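Local coordinates for metallocarboxypeptidase (Trypanosoma cruzi, PDB 3DWC), which acts as a metal-dependent carboxypeptidase of the M32 family, probably releasing C-terminal amino acids other than proline from peptides with broad specificity, at the interface of chains A and B. Sequence-based numbering; all coordinates share one arbitrary frame. Chains: chain A/B, Metallocarboxypeptidase.

Contacts 1, 2 and 3 are patches of one two-fold symmetric interface in the deposited two-chain assembly, which may correspond to a biological dimer; each recurs with the chains exchanged. Contacts 1 and 3, their C-alpha centres about 11 Å apart, share A:Arg42 of helix 39-58, which bonds to the partner's N-terminal helix and faces its strand 246-251 through a water. The C-alpha centre of contact 2 is about 22 Å from that of contact 1 and 23 Å from that of contact 3. Like contact 1, it uses the loop after the N-terminal helix; its centre is about 15 Å from A:Glu268, the predicted catalytic glutamate.

Contact 1: the interface of chains A and B. Residues chain A 33-35, 42; chain B 231, 246, 248.
The loop joining helices 4-32 and 39-58 of chain A lies against strands 230-234 and 246-251 of chain B, with A:Met33 and A:Pro35 meeting B:Arg231 and B:Asp246. B:Arg231 NH1, a terminal guanidinium nitrogen, donates to the backbone O of A:Met33 at 2.9 Å. It arrives in the carbonyl plane on a lone pair, although the oxygen sits 22° out of the guanidinium plane. A bend at chi3 (62°) turns the end of B:Arg231 toward this carbonyl, and the A:Met33 sulfur SD lies over one guanidinium face, offset toward its rim. Next to it, A:Pro35 puts its ring edge against the carboxylate of B:Asp246, CD coming within 3.3 Å of OD1. That carboxylate is held by its own strand neighbour: B:Arg248 grips it side-on, NE to OD1 at 2.8 Å in a nearly straight hydrogen bond and salt bridge (170° at H), in the guanidinium plane but reaching OD1 from above the carboxylate plane, and NH2 to OD2 at 2.8 Å. The two bonds should limit rotation of the acid and keep it facing the loop. B:Arg248 NH2 also packs against the A:Met34 backbone, 3.4 Å from CA. A:Arg42 approaches from helix 39-58 with its guanidinium plane close to parallel to the B:Asp246 carboxylate but without direct contact; a water links them, 2.8 Å from A:Arg42 NH2 and a longer 3.3 Å from B:Asp246 OD2.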
# COMPACT_ATOMS: atom_id res chain seq x y z
N MET A 33 6.70 3.78 1.11
CA MET A 33 6.28 4.50 -0.08
C MET A 33 5.65 5.86 0.19
O MET A 33 5.70 6.71 -0.65
CB MET A 33 5.29 3.65 -0.88
CG MET A 33 5.77 2.24 -1.24
SD MET A 33 7.23 2.27 -2.34
CE MET A 33 7.80 0.55 -2.25
N MET A 34 5.06 6.06 1.35
CA MET A 34 4.25 7.22 1.57
C MET A 34 5.04 8.52 1.54
O MET A 34 5.99 8.67 2.29
CB MET A 34 3.56 7.11 2.92
CG MET A 34 2.49 8.16 3.19
SD MET A 34 2.05 8.07 4.95
CE MET A 34 3.58 8.52 5.74
N PRO A 35 4.62 9.48 0.71
CA PRO A 35 5.23 10.81 0.79
C PRO A 35 4.83 11.53 2.08
O PRO A 35 3.77 11.29 2.65
CB PRO A 35 4.71 11.52 -0.44
CG PRO A 35 3.53 10.76 -0.90
CD PRO A 35 3.56 9.41 -0.31
N ARG A 42 -3.02 9.38 6.60
CA ARG A 42 -2.72 7.97 6.84
C ARG A 42 -2.92 7.64 8.32
O ARG A 42 -3.48 6.64 8.65
CB ARG A 42 -1.29 7.66 6.45
CG ARG A 42 -0.81 6.23 6.79
CD ARG A 42 -1.63 5.14 6.09
NE ARG A 42 -1.61 5.35 4.65
CZ ARG A 42 -0.63 4.97 3.83
NH1 ARG A 42 0.45 4.36 4.28
NH2 ARG A 42 -0.71 5.27 2.55
N ARG B 231 3.05 10.35 -5.88
CA ARG B 231 4.12 9.52 -6.40
C ARG B 231 3.94 9.27 -7.87
O ARG B 231 2.82 9.40 -8.37
CB ARG B 231 4.11 8.15 -5.70
CG ARG B 231 4.49 8.11 -4.25
CD ARG B 231 4.44 6.60 -3.80
NE ARG B 231 5.43 5.84 -4.57
CZ ARG B 231 6.72 5.75 -4.25
NH1 ARG B 231 7.17 6.24 -3.11
NH2 ARG B 231 7.56 5.06 -5.02
N ASP B 246 -2.29 12.25 -1.17
CA ASP B 246 -1.24 11.32 -1.49
C ASP B 246 -1.64 10.72 -2.82
O ASP B 246 -2.10 9.59 -2.89
CB ASP B 246 -1.16 10.28 -0.34
CG ASP B 246 -0.01 9.30 -0.50
OD1 ASP B 246 0.55 9.20 -1.64
OD2 ASP B 246 0.31 8.58 0.51
N ARG B 248 -1.22 9.19 -6.43
CA ARG B 248 -0.26 8.26 -6.97
C ARG B 248 -0.71 7.87 -8.39
O ARG B 248 -1.76 7.25 -8.57
CB ARG B 248 -0.14 7.01 -6.07
CG ARG B 248 0.27 7.37 -4.64
CD ARG B 248 0.68 6.18 -3.82
NE ARG B 248 1.00 6.60 -2.46
CZ ARG B 248 1.38 5.75 -1.52
NH1 ARG B 248 1.49 4.47 -1.80
NH2 ARG B 248 1.57 6.16 -0.28
O HOH W 1 -2.48 7.02 1.24

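Contact 2: the interface of chains A and B. Residues chain A 227-229, 245; chain B 35, 37-38.
With its CG anti to the carbonyl carbon (chi1 -70°) and the chain extended beyond, B:Lys37 runs alongside A:Asp228, whose own chi1 of -71° carries its carboxylate away from the shared backbone bond. The meeting is one of loop with loop in this assembly of an M32 metallocarboxypeptidase: the turn before strand 230-234 of chain A receives the segment leading into helix 39-58 of chain B. At its centre the backbone N of B:Lys37 donates to the backbone O of A:Asp228 at 2.9 Å. The donor is tilted 23° from the carbonyl plane. Carbon groups crowd round the same oxygen, B:Pro35 CB at 3.2 Å and B:Lys37 CB also close by, so the proline ring and the lysine stem both border the hydrogen bond. Farther out, the methylenes of B:Lys37 pack on the beta-carbon of A:Asp228, CE to CB at 3.8 Å. The charged ends do not touch: B:Lys37 NZ stays 5.3 Å from A:Asp228 OD1, where any attraction would be long-range. B:Pro35 CG also reaches A:Gly229, 4.1 Å from its backbone C. Beyond the lysine, B:Gly38 lays its CA against the backbone O of A:Glu245 at 3.7 Å.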
# COMPACT_ATOMS: atom_id res chain seq x y z
N PHE A 227 9.15 -14.94 -3.59
CA PHE A 227 8.92 -13.62 -4.16
C PHE A 227 7.61 -13.48 -4.91
O PHE A 227 7.25 -12.39 -5.32
CB PHE A 227 10.09 -13.20 -5.06
CG PHE A 227 11.30 -12.68 -4.31
CD1 PHE A 227 12.44 -13.45 -4.18
CD2 PHE A 227 11.30 -11.41 -3.76
CE1 PHE A 227 13.58 -12.96 -3.53
CE2 PHE A 227 12.41 -10.92 -3.05
CZ PHE A 227 13.55 -11.68 -2.95
N ASP A 228 6.89 -14.55 -5.12
CA ASP A 228 5.48 -14.40 -5.57
C ASP A 228 4.56 -14.08 -4.36
O ASP A 228 3.41 -13.69 -4.54
CB ASP A 228 5.02 -15.69 -6.29
CG ASP A 228 5.67 -15.88 -7.66
OD1 ASP A 228 5.75 -17.04 -8.12
OD2 ASP A 228 6.06 -14.89 -8.31
N GLY A 229 5.08 -14.23 -3.15
CA GLY A 229 4.37 -13.98 -1.88
C GLY A 229 5.13 -13.02 -0.94
O GLY A 229 5.01 -13.11 0.26
N GLU A 245 0.45 -13.82 3.41
CA GLU A 245 0.35 -14.10 1.96
C GLU A 245 1.24 -13.14 1.14
O GLU A 245 1.35 -13.28 -0.07
CB GLU A 245 -1.09 -13.95 1.50
CG GLU A 245 -2.14 -14.71 2.31
CD GLU A 245 -2.70 -13.99 3.54
OE1 GLU A 245 -3.64 -14.57 4.11
OE2 GLU A 245 -2.22 -12.89 3.98
N PRO B 35 2.69 -8.66 -4.96
CA PRO B 35 3.01 -9.85 -5.71
C PRO B 35 1.81 -10.77 -5.92
O PRO B 35 0.88 -10.74 -5.12
CB PRO B 35 3.99 -10.58 -4.79
CG PRO B 35 3.73 -10.13 -3.48
CD PRO B 35 3.25 -8.71 -3.59
N LYS B 37 0.72 -13.95 -5.50
CA LYS B 37 0.07 -14.76 -4.48
C LYS B 37 -0.67 -14.01 -3.34
O LYS B 37 -1.38 -14.63 -2.58
CB LYS B 37 1.06 -15.75 -3.88
CG LYS B 37 1.48 -16.88 -4.81
CD LYS B 37 2.50 -17.68 -4.09
CE LYS B 37 3.15 -18.70 -4.90
NZ LYS B 37 3.82 -19.74 -4.05
N GLY B 38 -0.49 -12.71 -3.21
CA GLY B 38 -1.25 -11.90 -2.24
C GLY B 38 -2.65 -11.48 -2.65
O GLY B 38 -3.34 -10.78 -1.90

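Contact 3: the interface of chains A and B. Residues chain A 26, 41-42, 45-46; chain B 18, 21-22.
B:His21 of the long N-terminal helix 3-32 points its imidazole edge at A:Arg42 of helix 39-58, in a helix-to-helix packing across the A-B interface. The two side chains meet at about a right angle, their ring and guanidinium planes 67° apart. A:Arg42 NE donates to B:His21 NE2 at 2.9 Å (156° at H), close to the plane of each group, so NE2 acts as the acceptor here. CG of B:His21 anti to the backbone N (chi1 177°) extends the ring outward from its helix, while the kinks at chi2 and chi3 of A:Arg42 fold NE back toward it. The methyl of A:Ala45 sits over a ring face, CB 3.2 Å from CD2, and the backbone O of A:Ala41 lies above the ring near the rim. Both lie on the same face of the imidazole, that turned to helix 39-58. On one flank, B:Met22 sends its methyl CE to the backbone of A:Met46, 3.5 Å from CA, crossing that methionine nearly perpendicularly. The same methyl lies 3.8 Å from A:Ala26 CB on helix 4-32. On the other flank, B:Arg18 rests its CB against A:Ala45 and reaches A:Ala41 through a water, 2.9 Å from B:Arg18 NH1 and 2.9 Å from the backbone O of A:Ala41.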
# COMPACT_ATOMS: atom_id res chain seq x y z
N ALA A 26 -1.19 -0.57 5.32
CA ALA A 26 -1.04 0.86 5.64
C ALA A 26 0.23 1.15 6.44
O ALA A 26 0.94 2.17 6.24
CB ALA A 26 -2.27 1.34 6.40
N ALA A 41 -3.40 12.14 6.92
CA ALA A 41 -4.48 11.32 6.42
C ALA A 41 -4.26 9.84 6.68
O ALA A 41 -5.19 9.10 6.97
CB ALA A 41 -4.67 11.57 4.92
N ARG A 42 -3.02 9.38 6.60
CA ARG A 42 -2.72 7.97 6.84
C ARG A 42 -2.92 7.64 8.32
O ARG A 42 -3.48 6.64 8.65
CB ARG A 42 -1.29 7.66 6.45
CG ARG A 42 -0.81 6.23 6.79
CD ARG A 42 -1.63 5.14 6.09
NE ARG A 42 -1.61 5.35 4.65
CZ ARG A 42 -0.63 4.97 3.83
NH1 ARG A 42 0.45 4.36 4.28
NH2 ARG A 42 -0.71 5.27 2.55
N ALA A 45 -6.63 7.50 9.14
CA ALA A 45 -7.26 6.29 8.58
C ALA A 45 -6.94 5.07 9.41
O ALA A 45 -7.84 4.26 9.67
CB ALA A 45 -6.88 6.04 7.06
N MET A 46 -5.69 4.93 9.82
CA MET A 46 -5.31 3.76 10.56
C MET A 46 -6.02 3.75 11.92
O MET A 46 -6.50 2.72 12.36
CB MET A 46 -3.79 3.69 10.75
CG MET A 46 -3.06 3.58 9.47
SD MET A 46 -1.28 3.49 9.65
CE MET A 46 -1.12 1.87 10.43
N ARG B 18 -12.26 7.86 5.90
CA ARG B 18 -11.13 7.13 6.45
C ARG B 18 -11.07 5.72 5.98
O ARG B 18 -9.98 5.20 5.69
CB ARG B 18 -11.17 7.09 7.98
CG ARG B 18 -11.06 8.42 8.70
CD ARG B 18 -10.11 9.39 8.04
NE ARG B 18 -10.13 10.68 8.76
CZ ARG B 18 -9.44 11.74 8.37
NH1 ARG B 18 -8.70 11.67 7.28
NH2 ARG B 18 -9.50 12.88 9.06
N HIS B 21 -9.89 5.76 2.34
CA HIS B 21 -8.43 5.83 2.31
C HIS B 21 -7.76 4.44 2.22
O HIS B 21 -6.95 4.19 1.34
CB HIS B 21 -7.94 6.57 3.52
CG HIS B 21 -6.45 6.65 3.64
ND1 HIS B 21 -5.73 7.79 3.32
CD2 HIS B 21 -5.56 5.75 4.13
CE1 HIS B 21 -4.45 7.57 3.58
NE2 HIS B 21 -4.32 6.34 4.07
N MET B 22 -8.12 3.54 3.13
CA MET B 22 -7.66 2.14 3.08
C MET B 22 -7.91 1.42 1.76
O MET B 22 -7.02 0.78 1.21
CB MET B 22 -8.30 1.37 4.21
CG MET B 22 -7.86 1.87 5.61
SD MET B 22 -6.06 1.62 5.84
CE MET B 22 -5.77 2.25 7.45
O HOH W 2 -7.76 9.54 5.60